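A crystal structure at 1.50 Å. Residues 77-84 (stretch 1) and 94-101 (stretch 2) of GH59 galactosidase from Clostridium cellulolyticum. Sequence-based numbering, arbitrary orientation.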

ATOM      1  N   LEU A  77       1.171 -10.983  -8.932  1.00  7.97           N
ATOM      2  CA  LEU A  77       1.538 -10.627  -7.560  1.00  8.73           C
ATOM      3  C   LEU A  77       3.052 -10.560  -7.410  1.00  9.68           C
ATOM      4  O   LEU A  77       3.753 -11.489  -7.829  1.00 10.31           O
ATOM      5  N   ILE A  78       3.558  -9.481  -6.794  1.00  8.39           N
ATOM      6  CA  ILE A  78       4.998  -9.406  -6.555  1.00  9.00           C
ATOM      7  C   ILE A  78       5.358  -9.341  -5.067  1.00  8.94           C
ATOM      8  O   ILE A  78       6.531  -9.446  -4.715  1.00  9.52           O
ATOM      9  N   GLY A  79       4.342  -9.227  -4.196  1.00  7.95           N
ATOM     10  CA  GLY A  79       4.589  -9.330  -2.772  1.00  8.52           C
ATOM     11  C   GLY A  79       3.308  -9.181  -2.005  1.00  7.71           C
ATOM     12  O   GLY A  79       2.331  -8.672  -2.561  1.00  9.86           O
ATOM     13  N   THR A  80       3.310  -9.595  -0.733  1.00  7.85           N
ATOM     14  CA  THR A  80       2.127  -9.457   0.114  1.00  8.04           C
ATOM     15  C   THR A  80       2.642  -8.931   1.436  1.00  7.75           C
ATOM     16  O   THR A  80       3.421  -9.619   2.129  1.00  9.54           O
ATOM     17  N   CYS A  81       2.225  -7.705   1.772  1.00  8.36           N
ATOM     18  CA  CYS A  81       2.789  -7.028   2.953  1.00  9.35           C
ATOM     19  C   CYS A  81       1.826  -7.241   4.120  1.00  8.84           C
ATOM     20  O   CYS A  81       0.683  -6.751   4.079  1.00  8.98           O
ATOM     21  N   PRO A  82       2.272  -7.955   5.169  1.00  7.83           N
ATOM     22  CA  PRO A  82       1.353  -8.148   6.284  1.00  7.58           C
ATOM     23  C   PRO A  82       1.285  -6.887   7.106  1.00  7.23           C
ATOM     24  O   PRO A  82       2.301  -6.239   7.391  1.00  7.89           O
ATOM     25  N   VAL A  83       0.061  -6.545   7.537  1.00  7.40           N
ATOM     26  CA  VAL A  83      -0.157  -5.365   8.393  1.00  7.57           C
ATOM     27  C   VAL A  83      -0.845  -5.777   9.696  1.00  7.91           C
ATOM     28  O   VAL A  83      -1.822  -6.515   9.639  1.00  7.30           O
ATOM     29  N   ALA A  84      -0.333  -5.303  10.827  1.00  8.38           N
ATOM     30  CA  ALA A  84      -0.854  -5.683  12.131  1.00  8.77           C
ATOM     31  C   ALA A  84      -1.405  -4.474  12.876  1.00  9.32           C
ATOM     32  O   ALA A  84      -0.968  -3.343  12.660  1.00  9.55           O
ATOM     33  N   ASP A  94       5.701   0.842  10.658  1.00  8.31           N
ATOM     34  CA  ASP A  94       6.191   0.392   9.357  1.00  9.86           C
ATOM     35  C   ASP A  94       5.864  -1.090   9.164  1.00 10.20           C
ATOM     36  O   ASP A  94       6.267  -1.963   9.958  1.00 11.44           O
ATOM     37  N   ALA A  95       5.138  -1.381   8.094  1.00  8.27           N
ATOM     38  CA  ALA A  95       4.894  -2.774   7.696  1.00  9.01           C
ATOM     39  C   ALA A  95       5.850  -3.034   6.548  1.00  9.05           C
ATOM     40  O   ALA A  95       6.102  -2.121   5.715  1.00  9.09           O
ATOM     41  N   LYS A  96       6.406  -4.246   6.464  1.00  7.98           N
ATOM     42  CA  LYS A  96       7.464  -4.467   5.476  1.00  7.46           C
ATOM     43  C   LYS A  96       7.352  -5.898   4.920  1.00  7.37           C
ATOM     44  O   LYS A  96       6.963  -6.818   5.648  1.00  7.12           O
ATOM     45  N   CYS A  97       7.775  -6.059   3.665  1.00  7.37           N
ATOM     46  CA  CYS A  97       7.837  -7.388   3.066  1.00  8.56           C
ATOM     47  C   CYS A  97       8.879  -7.433   1.944  1.00  8.91           C
ATOM     48  O   CYS A  97       9.368  -6.375   1.453  1.00  9.92           O
ATOM     49  N   THR A  98       9.239  -8.657   1.569  1.00  8.33           N
ATOM     50  CA  THR A  98      10.067  -8.803   0.397  1.00 10.02           C
ATOM     51  C   THR A  98       9.224  -8.720  -0.874  1.00  9.52           C
ATOM     52  O   THR A  98       8.000  -8.929  -0.871  1.00  9.56           O
ATOM     53  N   VAL A  99       9.900  -8.470  -1.989  1.00  9.19           N
ATOM     54  CA  VAL A  99       9.218  -8.312  -3.278  1.00  9.00           C
ATOM     55  C   VAL A  99      10.023  -9.105  -4.290  1.00  9.62           C
ATOM     56  O   VAL A  99      11.263  -9.096  -4.243  1.00 10.86           O
ATOM     57  N   SER A 100       9.299  -9.833  -5.134  1.00  9.22           N
ATOM     58  CA  SER A 100       9.906 -10.606  -6.246  1.00  9.34           C
ATOM     59  C   SER A 100      10.586  -9.674  -7.233  1.00  9.82           C
ATOM     60  O   SER A 100      10.186  -8.531  -7.400  1.00 10.30           O
ATOM     61  N   GLY A 101      11.592 -10.209  -7.916  1.00  8.51           N
ATOM     62  CA  GLY A 101      12.297  -9.378  -8.868  1.00 10.08           C
ATOM     63  C   GLY A 101      11.396  -8.955 -10.010  1.00 10.28           C
ATOM     64  O   GLY A 101      10.664  -9.778 -10.626  1.00 11.73           O
TER

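Two roughly antiparallel strands, and the loop that follows the second, pack through mostly apolar side chains, with one direct backbone hydrogen bond and two bridging waters. The strand axes lie at 152° and approach to 5.6 Å, and the two stretches together bury 418 Å².

Ala95, Cys97 and Ser100 direct their CA-to-CB bonds toward stretch 1. Ala95 CB lies 3.5 Å from Pro82 O, 3.7 Å from Cys81 SG and 4.1 Å from Val83 CG2. Its methyl group thus packs against three consecutive residues. Val83 is in the t rotamer.

Cys81 is t and its bond leaves sideways. Its SG nevertheless reaches stretch 2, 3.6 Å from Lys96 N. Cys97 is p, which brings its SG 3.6 Å from Cys81 CA and 3.7 Å from Cys81 CB. The two sulfurs are too far apart for a disulfide. Pro82 CD lies 4.1 Å from Cys97 CB and 3.8 Å from Lys96 O.

Gly79 has no side chain, and stretch 2 lies too close to leave room for one. An ideal CB there would clash with Thr98 O at 2.9 Å.

Ile78 has chi1 p and chi2 t. Its CD1 meets CG1 of Val99, a t rotamer, at 3.7 Å, and both residues are buried. The backbone is also joined here: Ser100 N donates to Ile78 O at 2.8 Å, with an N-H...O angle of 165°. The same oxygen receives a CA-H...O contact from Val99 CA at 3.3 Å.

Water 1 donates to Ile78 O at 3.2 Å and hydrogen bonds to Ser100 OG at 2.6 Å. Ser100 is in the m rotamer. Water 2 accepts from Thr80 N at 3.0 Å and donates to Thr98 O at 2.8 Å. It therefore links the two backbones where no direct bond joins them.

The CA-to-CB bonds of Thr80 and Lys96, both m at chi1, point away from the opposing stretch.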

ATOM      1  CB  LEU A  77       0.968 -11.697  -6.597  1.00  8.65           C
ATOM      2  CG  LEU A  77       1.087 -11.470  -5.076  1.00  9.76           C
ATOM      3  CD1 LEU A  77       0.269 -10.261  -4.569  1.00 10.11           C
ATOM      4  CD2 LEU A  77       0.647 -12.707  -4.366  1.00 10.89           C
ATOM      5  CB  ILE A  78       5.679  -8.266  -7.337  1.00  8.53           C
ATOM      6  CG1 ILE A  78       5.169  -6.906  -6.824  1.00  9.12           C
ATOM      7  CG2 ILE A  78       5.426  -8.460  -8.799  1.00 10.57           C
ATOM      8  CD1 ILE A  78       5.910  -5.686  -7.373  1.00  8.57           C
ATOM      9  CB  THR A  80       1.428 -10.838   0.322  1.00  8.83           C
ATOM     10  OG1 THR A  80       1.048 -11.360  -0.964  1.00 11.26           O
ATOM     11  CG2 THR A  80       0.154 -10.662   1.153  1.00 10.46           C
ATOM     12  CB  CYS A  81       2.849  -5.542   2.687  1.00  9.21           C
ATOM     13  SG  CYS A  81       3.837  -4.702   3.976  1.00 10.52           S
ATOM     14  CB  PRO A  82       2.006  -9.276   7.111  1.00  6.93           C
ATOM     15  CG  PRO A  82       3.485  -9.096   6.875  1.00  9.03           C
ATOM     16  CD  PRO A  82       3.597  -8.570   5.413  1.00  8.36           C
ATOM     17  CB  VAL A  83      -1.095  -4.336   7.688  1.00  7.13           C
ATOM     18  CG1 VAL A  83      -1.455  -3.222   8.648  1.00  8.87           C
ATOM     19  CG2 VAL A  83      -0.448  -3.800   6.370  1.00 10.18           C
ATOM     20  CB  ALA A  84       0.226  -6.369  12.953  1.00 10.18           C
ATOM     21  CB  ASP A  94       7.706   0.564   9.254  1.00  9.22           C
ATOM     22  CG  ASP A  94       8.170   2.028   9.239  1.00 14.01           C
ATOM     23  OD1 ASP A  94       7.385   2.980   9.021  1.00 10.06           O
ATOM     24  OD2 ASP A  94       9.402   2.213   9.386  1.00 20.74           O
ATOM     25  CB  ALA A  95       3.424  -2.966   7.271  1.00  9.17           C
ATOM     26  CB  LYS A  96       8.832  -4.312   6.172  1.00  9.24           C
ATOM     27  CG  LYS A  96       9.068  -2.834   6.587  1.00 10.67           C
ATOM     28  CD  LYS A  96      10.266  -2.640   7.501  1.00 15.67           C
ATOM     29  CE  LYS A  96       9.920  -2.957   8.966  1.00 16.28           C
ATOM     30  NZ  LYS A  96      11.058  -2.507   9.848  1.00 16.56           N
ATOM     31  CB  CYS A  97       6.484  -7.857   2.528  1.00  8.72           C
ATOM     32  SG  CYS A  97       5.897  -6.817   1.128  1.00  9.63           S
ATOM     33  CB  THR A  98      10.810 -10.150   0.416  1.00 11.46           C
ATOM     34  OG1 THR A  98       9.869 -11.219   0.508  1.00 13.67           O
ATOM     35  CG2 THR A  98      11.796 -10.202   1.591  1.00 11.43           C
ATOM     36  CB  VAL A  99       9.178  -6.816  -3.637  1.00  9.90           C
ATOM     37  CG1 VAL A  99       8.736  -6.537  -5.081  1.00 12.30           C
ATOM     38  CG2 VAL A  99       8.189  -6.159  -2.638  1.00  9.08           C
ATOM     39  CB  SER A 100       8.806 -11.342  -7.000  1.00 10.35           C
ATOM     40  OG  SER A 100       8.192 -12.324  -6.143  1.00 12.32           O
TER
HETATM   41  O   HOH W   1       7.249 -12.458  -3.743  1.00 26.23           O
HETATM   42  O   HOH W   2       6.009 -10.760  -0.146  1.00 11.17           O